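Lysozyme M1 (Streptomyces coelicolor, PDB 1JFX) hydrolyses the beta-1,4 linkages between N-acetylmuramic acid and N-acetylglucosamine in bacterial peptidoglycan, 6-O-acetylated muramic acid included, through its family 25 glycoside hydrolase domain. Local coordinates at residues His63-Asn68 with Leu97-Asn102; Met107-Ser112 with Ala141-Thr146; Ile57-Tyr62 with Asn90-Gly95; Phe181-Ala186 with Asp198-Asn203. One frame throughout, in Å; residues are numbered along the deposited sequence.

Contact 1: His63-Asn68 with Leu97-Asn102; sequences HFARPN and LDIEHN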
# COMPACT_ATOMS: atom_id res chain seq x y z
N HIS A 63 -0.97 2.91 5.30
CA HIS A 63 -1.33 2.81 6.71
C HIS A 63 -1.29 1.36 7.14
O HIS A 63 -1.93 0.52 6.51
CB HIS A 63 -2.76 3.31 6.93
CG HIS A 63 -3.27 3.09 8.32
ND1 HIS A 63 -2.87 3.87 9.39
CD2 HIS A 63 -4.12 2.17 8.82
CE1 HIS A 63 -3.45 3.43 10.49
NE2 HIS A 63 -4.22 2.40 10.18
N PHE A 64 -0.54 1.06 8.21
CA PHE A 64 -0.51 -0.30 8.72
C PHE A 64 -1.68 -0.43 9.71
O PHE A 64 -1.67 0.14 10.80
CB PHE A 64 0.82 -0.60 9.41
CG PHE A 64 1.01 -2.05 9.74
CD1 PHE A 64 0.28 -2.65 10.76
CD2 PHE A 64 1.93 -2.83 9.03
CE1 PHE A 64 0.46 -4.01 11.08
CE2 PHE A 64 2.12 -4.19 9.33
CZ PHE A 64 1.37 -4.78 10.36
N ALA A 65 -2.70 -1.18 9.31
CA ALA A 65 -3.89 -1.35 10.14
C ALA A 65 -3.70 -2.16 11.41
O ALA A 65 -2.95 -3.12 11.44
CB ALA A 65 -4.98 -2.02 9.31
N ARG A 66 -4.42 -1.77 12.46
CA ARG A 66 -4.46 -2.53 13.71
C ARG A 66 -5.96 -2.52 14.00
O ARG A 66 -6.46 -1.74 14.82
CB ARG A 66 -3.68 -1.83 14.83
CG ARG A 66 -2.17 -1.75 14.59
CD ARG A 66 -1.50 -3.13 14.51
NE ARG A 66 -0.05 -2.97 14.61
CZ ARG A 66 0.64 -3.18 15.72
NH1 ARG A 66 0.01 -3.58 16.83
NH2 ARG A 66 1.95 -2.95 15.75
N PRO A 67 -6.71 -3.40 13.33
CA PRO A 67 -8.16 -3.48 13.51
C PRO A 67 -8.68 -3.67 14.93
O PRO A 67 -9.85 -3.39 15.20
CB PRO A 67 -8.57 -4.61 12.55
CG PRO A 67 -7.58 -4.47 11.44
CD PRO A 67 -6.28 -4.28 12.22
N ASN A 68 -7.84 -4.15 15.84
CA ASN A 68 -8.24 -4.36 17.23
C ASN A 68 -8.27 -3.04 18.00
O ASN A 68 -8.97 -2.93 19.00
CB ASN A 68 -7.23 -5.25 17.95
CG ASN A 68 -5.82 -4.65 17.92
OD1 ASN A 68 -5.20 -4.59 16.86
ND2 ASN A 68 -5.33 -4.18 19.07
N LEU A 97 -4.13 0.58 2.30
CA LEU A 97 -4.52 -0.02 3.57
C LEU A 97 -3.69 -1.29 3.64
O LEU A 97 -3.94 -2.23 2.88
CB LEU A 97 -6.02 -0.37 3.59
CG LEU A 97 -6.43 -1.25 4.78
CD1 LEU A 97 -6.17 -0.52 6.11
CD2 LEU A 97 -7.90 -1.64 4.66
N ASP A 98 -2.69 -1.31 4.51
CA ASP A 98 -1.81 -2.47 4.70
C ASP A 98 -2.46 -3.24 5.85
O ASP A 98 -2.33 -2.88 7.02
CB ASP A 98 -0.40 -1.98 5.10
CG ASP A 98 0.58 -3.11 5.37
OD1 ASP A 98 0.15 -4.23 5.74
OD2 ASP A 98 1.80 -2.87 5.25
N ILE A 99 -3.17 -4.31 5.50
CA ILE A 99 -3.87 -5.10 6.49
C ILE A 99 -3.33 -6.52 6.34
O ILE A 99 -3.53 -7.19 5.32
CB ILE A 99 -5.42 -4.94 6.28
CG1 ILE A 99 -6.16 -5.56 7.45
CG2 ILE A 99 -5.83 -5.45 4.89
CD1 ILE A 99 -7.63 -5.13 7.54
N GLU A 100 -2.63 -6.97 7.38
CA GLU A 100 -1.92 -8.25 7.33
C GLU A 100 -1.79 -8.90 8.71
O GLU A 100 -2.29 -8.36 9.69
CB GLU A 100 -0.53 -7.96 6.76
CG GLU A 100 0.32 -7.06 7.67
CD GLU A 100 1.73 -6.85 7.13
OE1 GLU A 100 1.94 -5.94 6.30
OE2 GLU A 100 2.64 -7.61 7.52
N HIS A 101 -1.11 -10.04 8.78
CA HIS A 101 -0.93 -10.77 10.04
C HIS A 101 -0.59 -9.84 11.21
O HIS A 101 0.38 -9.08 11.17
CB HIS A 101 0.20 -11.80 9.94
CG HIS A 101 -0.17 -13.06 9.22
ND1 HIS A 101 -0.51 -13.08 7.88
CD2 HIS A 101 -0.18 -14.35 9.63
CE1 HIS A 101 -0.71 -14.33 7.50
NE2 HIS A 101 -0.52 -15.12 8.54
N ASN A 102 -1.38 -9.95 12.28
CA ASN A 102 -1.17 -9.16 13.48
C ASN A 102 0.24 -9.46 14.01
O ASN A 102 0.61 -10.61 14.17
CB ASN A 102 -2.23 -9.57 14.52
CG ASN A 102 -2.25 -8.67 15.75
OD1 ASN A 102 -1.41 -7.78 15.91
ND2 ASN A 102 -3.22 -8.90 16.63
O HOH W 1 -2.19 -4.81 9.24
O HOH W 2 -2.45 -5.29 17.25
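The F64 ring crosses the D98 carboxylate obliquely and meets the E100 side chain at about a right angle. Its plane is turned 43° from the D98 carboxylate and 38° from that of E100. CE2 of F64 comes 3.5 Å from CD of E100, while the neighbouring CD2 of F64 is 3.8 Å from OD2 of D98. F64 and D98 are bridged partners and put their side chains on the same side of the sheet. E100 has left the strand; its CG stands between N and the carbonyl carbon (chi1 64°), and the extended chain beyond brings OE1 to 2.5 Å from OD1 of D98. Parallel backbone hydrogen bonds run from D98 N to H63 O (2.8 Å) and from A65 N to D98 O (2.9 Å). Water 1 ties A65 O and D98 O to the E100 N-H and sits over one face of the F64 ring. On the other side of the sheet, CB of A65 meets CD1 of L97 at 3.7 Å, where W119 of helix 113-131 packs on A65 and F123 on L97. Two carboxylates of the predicted active site thus sit side by side against F64, their backbone held at D98 O and E100 N by the strand bond and water 1.

Contact 2: Met107-Ser112 with Ala141-Thr146; sequences MCYGLS and ASWWNT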
# COMPACT_ATOMS: atom_id res chain seq x y z
N MET A 107 -3.91 -13.39 14.82
CA MET A 107 -3.65 -12.94 13.46
C MET A 107 -4.78 -12.14 12.82
O MET A 107 -4.50 -11.25 12.01
CB MET A 107 -3.22 -14.10 12.56
CG MET A 107 -4.30 -15.04 12.11
SD MET A 107 -3.68 -16.18 10.80
CE MET A 107 -3.93 -15.27 9.35
N CYS A 108 -6.02 -12.44 13.19
CA CYS A 108 -7.16 -11.70 12.63
C CYS A 108 -7.67 -10.61 13.58
O CYS A 108 -8.83 -10.17 13.50
CB CYS A 108 -8.29 -12.64 12.24
SG CYS A 108 -7.82 -13.89 10.99
N TYR A 109 -6.81 -10.21 14.51
CA TYR A 109 -7.08 -9.11 15.41
C TYR A 109 -8.29 -9.22 16.32
O TYR A 109 -8.80 -8.20 16.79
CB TYR A 109 -7.17 -7.83 14.57
CG TYR A 109 -5.89 -7.50 13.82
CD1 TYR A 109 -4.86 -6.79 14.45
CD2 TYR A 109 -5.70 -7.89 12.49
CE1 TYR A 109 -3.69 -6.47 13.78
CE2 TYR A 109 -4.52 -7.57 11.81
CZ TYR A 109 -3.52 -6.86 12.46
OH TYR A 109 -2.36 -6.55 11.80
N GLY A 110 -8.74 -10.44 16.58
CA GLY A 110 -9.88 -10.61 17.47
C GLY A 110 -11.22 -10.33 16.82
O GLY A 110 -12.24 -10.27 17.51
N LEU A 111 -11.23 -10.12 15.51
CA LEU A 111 -12.48 -9.86 14.82
C LEU A 111 -12.95 -11.10 14.07
O LEU A 111 -12.14 -11.85 13.51
CB LEU A 111 -12.31 -8.71 13.82
CG LEU A 111 -11.94 -7.34 14.40
CD1 LEU A 111 -11.97 -6.29 13.29
CD2 LEU A 111 -12.91 -6.96 15.51
N SER A 112 -14.26 -11.34 14.07
CA SER A 112 -14.82 -12.46 13.32
C SER A 112 -14.66 -12.08 11.86
O SER A 112 -14.30 -10.93 11.55
CB SER A 112 -16.31 -12.66 13.63
OG SER A 112 -17.08 -11.53 13.25
N ALA A 141 -2.36 -13.39 0.36
CA ALA A 141 -3.51 -14.21 0.04
C ALA A 141 -3.96 -14.96 1.30
O ALA A 141 -5.15 -15.06 1.57
CB ALA A 141 -3.16 -15.21 -1.06
N SER A 142 -3.00 -15.48 2.07
CA SER A 142 -3.31 -16.24 3.29
C SER A 142 -4.12 -15.42 4.27
O SER A 142 -5.13 -15.89 4.80
CB SER A 142 -2.01 -16.67 4.00
OG SER A 142 -1.41 -17.74 3.31
N TRP A 143 -3.67 -14.20 4.52
CA TRP A 143 -4.38 -13.37 5.47
C TRP A 143 -5.77 -13.02 4.93
O TRP A 143 -6.76 -13.11 5.65
CB TRP A 143 -3.61 -12.09 5.77
CG TRP A 143 -4.16 -11.34 6.93
CD1 TRP A 143 -3.77 -11.46 8.24
CD2 TRP A 143 -5.27 -10.44 6.93
NE1 TRP A 143 -4.58 -10.69 9.05
CE2 TRP A 143 -5.51 -10.05 8.27
CE3 TRP A 143 -6.10 -9.92 5.92
CZ2 TRP A 143 -6.54 -9.18 8.63
CZ3 TRP A 143 -7.13 -9.05 6.28
CH2 TRP A 143 -7.34 -8.69 7.63
N TRP A 144 -5.85 -12.62 3.67
CA TRP A 144 -7.15 -12.28 3.11
C TRP A 144 -8.14 -13.43 3.22
O TRP A 144 -9.27 -13.28 3.74
CB TRP A 144 -7.04 -11.88 1.64
CG TRP A 144 -8.34 -11.37 1.11
CD1 TRP A 144 -9.27 -12.06 0.36
CD2 TRP A 144 -8.91 -10.09 1.37
NE1 TRP A 144 -10.38 -11.27 0.15
CE2 TRP A 144 -10.18 -10.06 0.76
CE3 TRP A 144 -8.47 -8.95 2.08
CZ2 TRP A 144 -11.02 -8.93 0.83
CZ3 TRP A 144 -9.30 -7.84 2.14
CH2 TRP A 144 -10.56 -7.84 1.52
N ASN A 145 -7.73 -14.60 2.76
CA ASN A 145 -8.64 -15.73 2.80
C ASN A 145 -9.01 -16.13 4.22
O ASN A 145 -10.19 -16.35 4.53
CB ASN A 145 -8.06 -16.89 1.99
CG ASN A 145 -8.11 -16.62 0.48
OD1 ASN A 145 -9.00 -15.90 0.01
ND2 ASN A 145 -7.18 -17.19 -0.27
N THR A 146 -8.02 -16.20 5.10
CA THR A 146 -8.29 -16.57 6.47
C THR A 146 -9.14 -15.57 7.25
O THR A 146 -10.18 -15.94 7.81
CB THR A 146 -6.98 -16.81 7.23
OG1 THR A 146 -6.36 -17.98 6.69
CG2 THR A 146 -7.22 -16.98 8.73
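M107 and W143 are joined by the polar bond of this contact: the indole NE1 of W143 donates to M107 O at 3.0 Å, with an N-H...O angle of 156°. The oxygen lies close to the indole plane, but NE1 approaches from above the carbonyl plane of M107 and not along a lone pair. W143 CG is anti to its backbone N (chi1 -168°), which carries the ring off helix 141-148 toward the loop.

Apolar contacts accompany this bond. The M107 chain, bent at its last torsion, slides past W143 in the opposite direction and sets CE 4.0 Å from CD1 of W143 and 3.8 Å from CG2 of T146. The Y109 and W143 side chains cross at about a right angle, CE2 at the edge of the Y109 ring lying 4.1 Å from CZ2 of W143; the Y109 hydroxyl is hydrogen-bonded to E100 O.

Sulfur supplies the third kind of interaction. SG of C108 rests 3.9 Å from CG2 of T146 and makes an oblique sulfur-aromatic contact with the five-membered ring of W143, 5.4 Å from its centroid.

C108 to L111 form a type I' turn, closed by L111 N to C108 O. The arrangement is a loop with a tight turn, tied by the C108-C147 disulfide to helix 141-148 beside the predicted active-site residue E100 in the family 25 barrel.

Contact 3: Ile57-Tyr62 with Asn90-Gly95; sequences IIRGAY and NRTLPG
This is a backbone pairing reinforced by one arginine bond: strand 58-64 of the barrel runs beside the chain 90-95 that leads into strand 96-98, the next strand of the sheet. R59 and T92 form the single bridge. R59 N donates to R91 O and L93 N to R59 O, each at 2.9 Å, and in both the N-H arrives from above the carbonyl plane. CA of T92 adds a CH...O contact to R59 O at 3.2 Å. The R59 side chain starts between N and the carbonyl carbon (chi1 56°) and bends at its second torsion, which lays it alongside T92. NH1 then donates to T92 OG1 at 2.9 Å, the oxygen almost in the guanidinium plane; OG1 is also hydrogen-bonded to OD1 of D89. Beyond the bridge the direct ladder gives way to water 3, which links A61 N to L93 O, and A61 O still meets CA of G95. CG2 of I58 touches CG of L93 at 3.7 Å, the two side chains crossing at about a right angle. The R59 guanidinium packs on Y49 of helix 45-54 as a cation-pi pair and bonds to Y49 O through NE, whereas I58 and L93 turn to A213 of helix 206-214, with Y31 of strand 29-36 also against L93.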
# COMPACT_ATOMS: atom_id res chain seq x y z
N ILE A 57 9.36 10.63 -8.61
CA ILE A 57 8.78 9.31 -8.36
C ILE A 57 7.28 9.50 -8.10
O ILE A 57 6.88 10.41 -7.37
CB ILE A 57 9.44 8.66 -7.10
CG1 ILE A 57 10.92 8.32 -7.36
CG2 ILE A 57 8.68 7.41 -6.69
CD1 ILE A 57 11.13 7.18 -8.37
N ILE A 58 6.45 8.67 -8.73
CA ILE A 58 5.00 8.71 -8.51
C ILE A 58 4.88 7.96 -7.18
O ILE A 58 5.19 6.78 -7.10
CB ILE A 58 4.24 7.99 -9.65
CG1 ILE A 58 4.44 8.77 -10.95
CG2 ILE A 58 2.76 7.89 -9.33
CD1 ILE A 58 3.92 8.05 -12.18
N ARG A 59 4.45 8.66 -6.13
CA ARG A 59 4.44 8.06 -4.81
C ARG A 59 3.17 8.21 -4.01
O ARG A 59 2.42 9.16 -4.21
CB ARG A 59 5.60 8.66 -4.02
CG ARG A 59 5.58 10.20 -3.93
CD ARG A 59 4.89 10.65 -2.67
NE ARG A 59 4.90 12.11 -2.50
CZ ARG A 59 4.01 12.93 -3.04
NH1 ARG A 59 3.03 12.44 -3.80
NH2 ARG A 59 4.04 14.23 -2.76
N GLY A 60 2.96 7.26 -3.10
CA GLY A 60 1.79 7.28 -2.25
C GLY A 60 2.17 6.87 -0.84
O GLY A 60 3.33 6.51 -0.58
N ALA A 61 1.21 6.93 0.08
CA ALA A 61 1.45 6.58 1.48
C ALA A 61 0.66 5.33 1.87
O ALA A 61 -0.33 4.99 1.21
CB ALA A 61 1.00 7.72 2.37
N TYR A 62 1.09 4.64 2.91
CA TYR A 62 0.32 3.48 3.37
C TYR A 62 0.13 3.51 4.88
O TYR A 62 0.93 4.08 5.63
CB TYR A 62 0.94 2.14 2.89
CG TYR A 62 2.20 1.63 3.57
CD1 TYR A 62 2.13 0.92 4.77
CD2 TYR A 62 3.45 1.76 2.96
CE1 TYR A 62 3.27 0.33 5.33
CE2 TYR A 62 4.60 1.18 3.51
CZ TYR A 62 4.49 0.46 4.69
OH TYR A 62 5.58 -0.18 5.22
N ASN A 90 0.02 14.41 -10.90
CA ASN A 90 0.88 13.53 -11.70
C ASN A 90 1.85 12.69 -10.88
O ASN A 90 2.56 11.86 -11.43
CB ASN A 90 1.72 14.32 -12.71
CG ASN A 90 0.89 15.12 -13.67
OD1 ASN A 90 -0.10 14.64 -14.22
ND2 ASN A 90 1.30 16.37 -13.89
N ARG A 91 1.87 12.87 -9.56
CA ARG A 91 2.83 12.13 -8.75
C ARG A 91 2.32 11.58 -7.43
O ARG A 91 3.13 11.19 -6.59
CB ARG A 91 4.05 13.01 -8.43
CG ARG A 91 4.83 13.42 -9.66
CD ARG A 91 6.12 14.13 -9.29
NE ARG A 91 6.69 14.74 -10.49
CZ ARG A 91 7.54 15.75 -10.50
NH1 ARG A 91 7.96 16.29 -9.37
NH2 ARG A 91 7.93 16.26 -11.66
N THR A 92 1.01 11.54 -7.24
CA THR A 92 0.48 11.05 -5.98
C THR A 92 -0.46 9.87 -6.19
O THR A 92 -1.48 9.99 -6.86
CB THR A 92 -0.27 12.16 -5.25
OG1 THR A 92 0.59 13.29 -5.14
CG2 THR A 92 -0.67 11.70 -3.84
N LEU A 93 -0.10 8.73 -5.62
CA LEU A 93 -0.93 7.54 -5.74
C LEU A 93 -2.01 7.49 -4.67
O LEU A 93 -1.89 8.15 -3.63
CB LEU A 93 -0.06 6.28 -5.60
CG LEU A 93 0.91 6.00 -6.75
CD1 LEU A 93 1.95 4.95 -6.32
CD2 LEU A 93 0.13 5.55 -7.98
N PRO A 94 -3.08 6.73 -4.91
CA PRO A 94 -4.13 6.63 -3.90
C PRO A 94 -3.50 5.88 -2.71
O PRO A 94 -2.62 5.03 -2.89
CB PRO A 94 -5.23 5.81 -4.59
CG PRO A 94 -4.48 5.01 -5.64
CD PRO A 94 -3.45 5.99 -6.14
N GLY A 95 -3.94 6.21 -1.50
CA GLY A 95 -3.40 5.57 -0.30
C GLY A 95 -3.63 4.08 -0.22
O GLY A 95 -4.52 3.54 -0.88
O HOH W 3 -1.16 8.12 -0.84

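Contact 4: Phe181-Ala186 with Asp198-Asn203; sequences FWQYSA and DRNKFN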
# COMPACT_ATOMS: atom_id res chain seq x y z
N PHE A 181 -0.68 -4.10 -7.92
CA PHE A 181 0.73 -4.02 -7.53
C PHE A 181 1.08 -5.38 -6.96
O PHE A 181 0.21 -6.09 -6.44
CB PHE A 181 0.96 -2.96 -6.44
CG PHE A 181 0.78 -1.55 -6.92
CD1 PHE A 181 1.79 -0.93 -7.65
CD2 PHE A 181 -0.37 -0.85 -6.63
CE1 PHE A 181 1.64 0.38 -8.08
CE2 PHE A 181 -0.53 0.47 -7.05
CZ PHE A 181 0.47 1.09 -7.78
N TRP A 182 2.35 -5.75 -7.04
CA TRP A 182 2.79 -7.03 -6.51
C TRP A 182 4.16 -6.87 -5.86
O TRP A 182 5.13 -6.49 -6.52
CB TRP A 182 2.82 -8.08 -7.63
CG TRP A 182 3.58 -9.35 -7.34
CD1 TRP A 182 3.74 -9.98 -6.13
CD2 TRP A 182 4.30 -10.13 -8.30
NE1 TRP A 182 4.52 -11.11 -6.30
CE2 TRP A 182 4.87 -11.22 -7.61
CE3 TRP A 182 4.52 -10.00 -9.68
CZ2 TRP A 182 5.65 -12.19 -8.26
CZ3 TRP A 182 5.30 -10.96 -10.32
CH2 TRP A 182 5.86 -12.03 -9.61
N GLN A 183 4.23 -7.13 -4.56
CA GLN A 183 5.50 -7.06 -3.83
C GLN A 183 6.10 -8.45 -3.98
O GLN A 183 5.61 -9.41 -3.37
CB GLN A 183 5.24 -6.75 -2.36
CG GLN A 183 6.50 -6.37 -1.58
CD GLN A 183 6.15 -6.18 -0.12
OE1 GLN A 183 5.82 -7.14 0.57
NE2 GLN A 183 6.19 -4.93 0.35
N TYR A 184 7.17 -8.56 -4.76
CA TYR A 184 7.79 -9.86 -5.05
C TYR A 184 9.09 -10.15 -4.33
O TYR A 184 9.64 -11.25 -4.44
CB TYR A 184 7.98 -10.01 -6.56
CG TYR A 184 8.90 -8.98 -7.19
CD1 TYR A 184 10.28 -9.18 -7.21
CD2 TYR A 184 8.39 -7.80 -7.75
CE1 TYR A 184 11.13 -8.24 -7.77
CE2 TYR A 184 9.24 -6.84 -8.32
CZ TYR A 184 10.61 -7.08 -8.32
OH TYR A 184 11.49 -6.20 -8.88
N SER A 185 9.58 -9.16 -3.59
CA SER A 185 10.80 -9.35 -2.82
C SER A 185 10.88 -8.36 -1.68
O SER A 185 10.41 -7.23 -1.81
CB SER A 185 12.03 -9.16 -3.69
OG SER A 185 13.22 -9.31 -2.92
N ALA A 186 11.47 -8.80 -0.57
CA ALA A 186 11.68 -7.93 0.58
C ALA A 186 13.19 -7.81 0.78
O ALA A 186 13.64 -7.19 1.74
CB ALA A 186 11.03 -8.52 1.83
N ASP A 198 12.03 -3.56 -0.28
CA ASP A 198 10.87 -4.24 -0.85
C ASP A 198 10.72 -3.77 -2.29
O ASP A 198 10.71 -2.55 -2.55
CB ASP A 198 9.59 -3.86 -0.12
CG ASP A 198 9.54 -4.36 1.31
OD1 ASP A 198 10.29 -5.29 1.66
OD2 ASP A 198 8.69 -3.84 2.08
N ARG A 199 10.60 -4.71 -3.22
CA ARG A 199 10.45 -4.38 -4.64
C ARG A 199 9.06 -4.77 -5.12
O ARG A 199 8.54 -5.85 -4.78
CB ARG A 199 11.51 -5.07 -5.49
CG ARG A 199 12.94 -4.63 -5.15
CD ARG A 199 13.94 -5.02 -6.24
NE ARG A 199 13.58 -4.40 -7.51
CZ ARG A 199 14.26 -4.56 -8.64
NH1 ARG A 199 15.34 -5.34 -8.66
NH2 ARG A 199 13.84 -3.98 -9.77
N ASN A 200 8.48 -3.90 -5.93
CA ASN A 200 7.13 -4.09 -6.46
C ASN A 200 7.07 -3.93 -7.96
O ASN A 200 7.86 -3.20 -8.56
CB ASN A 200 6.21 -3.03 -5.87
CG ASN A 200 6.15 -3.11 -4.37
OD1 ASN A 200 5.58 -4.04 -3.82
ND2 ASN A 200 6.79 -2.15 -3.70
N LYS A 201 6.10 -4.63 -8.55
CA LYS A 201 5.83 -4.53 -9.97
C LYS A 201 4.40 -3.96 -10.09
O LYS A 201 3.54 -4.23 -9.23
CB LYS A 201 5.88 -5.92 -10.62
CG LYS A 201 5.59 -5.93 -12.11
CD LYS A 201 5.85 -7.31 -12.68
CE LYS A 201 5.28 -7.47 -14.08
NZ LYS A 201 5.93 -6.59 -15.10
N PHE A 202 4.16 -3.14 -11.11
CA PHE A 202 2.83 -2.58 -11.37
C PHE A 202 2.27 -3.34 -12.57
O PHE A 202 2.98 -3.53 -13.56
CB PHE A 202 2.91 -1.08 -11.68
CG PHE A 202 1.63 -0.50 -12.22
CD1 PHE A 202 0.54 -0.27 -11.37
CD2 PHE A 202 1.51 -0.18 -13.57
CE1 PHE A 202 -0.66 0.28 -11.87
CE2 PHE A 202 0.32 0.36 -14.08
CZ PHE A 202 -0.77 0.59 -13.23
N ASN A 203 1.01 -3.75 -12.49
CA ASN A 203 0.41 -4.53 -13.58
C ASN A 203 -0.16 -3.62 -14.66
O ASN A 203 -1.38 -3.43 -14.75
CB ASN A 203 -0.69 -5.44 -13.01
CG ASN A 203 -1.02 -6.60 -13.93
OD1 ASN A 203 -0.46 -6.73 -15.02
ND2 ASN A 203 -1.95 -7.45 -13.50
O HOH W 4 13.00 -4.66 3.06
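An antiparallel strand pair with a beta bulge joins strand 181-185 to strand 196-202 in the sheet of this beta/alpha-barrel, which is otherwise largely parallel. W182 and K201 are a hydrogen-bonded pair, W182 N to K201 O and K201 N to W182 O, both at 2.9 Å. Past Q183 and N200 the register slips by one residue: Y184 N reaches R199 O, and R199 N reaches S185 O. On one side of the sheet the rings of F181 and F202 meet obliquely, planes 53° apart, with CE1 of F181 3.5 Å from CD1 of F202. On the same side OD1 of N200 sits 3.1 Å from CB of Q183. NE2 of Q183 and ND2 of N200 are both hydrogen-bonded to OD2 of D9, a predicted active-site residue, so the pair supplies two donors that would steady that carboxylate. At the bulge, CG of Y184 stands between the backbone N and the carbonyl carbon (chi1 62°), which turns its ring back over the partner strand, and R199 O lies over one face of it. The ring's hydroxyl is hydrogen-bonded to OE1 of Q6. That same OH stands over one face of the R199 guanidinium, 3.1 Å from NE of R199, with ring and guanidinium planes 53° apart.

From the N terminus, strand 58-64 is used twice, first by contact 3 and then by contact 1. Their partners, 90-95 and 97-102, follow in the same order, so the two contacts cross along the chain and together close the beta-alpha-beta unit around helix 72-81; D98 also packs on Y62 between them. Contact 2 opens after contact 1 has closed and encloses helix 113-131 and strand 136-139. It touches contact 1 through E100, H101 and N102 against Y109 and W143. Contact 4 comes last, a short closure with 11 residues between its segments that joins strand 181-185 to strand 196-202, which also pairs with strand 6-10 and completes the barrel. Contacts 1, 3 and 4 share this sheet.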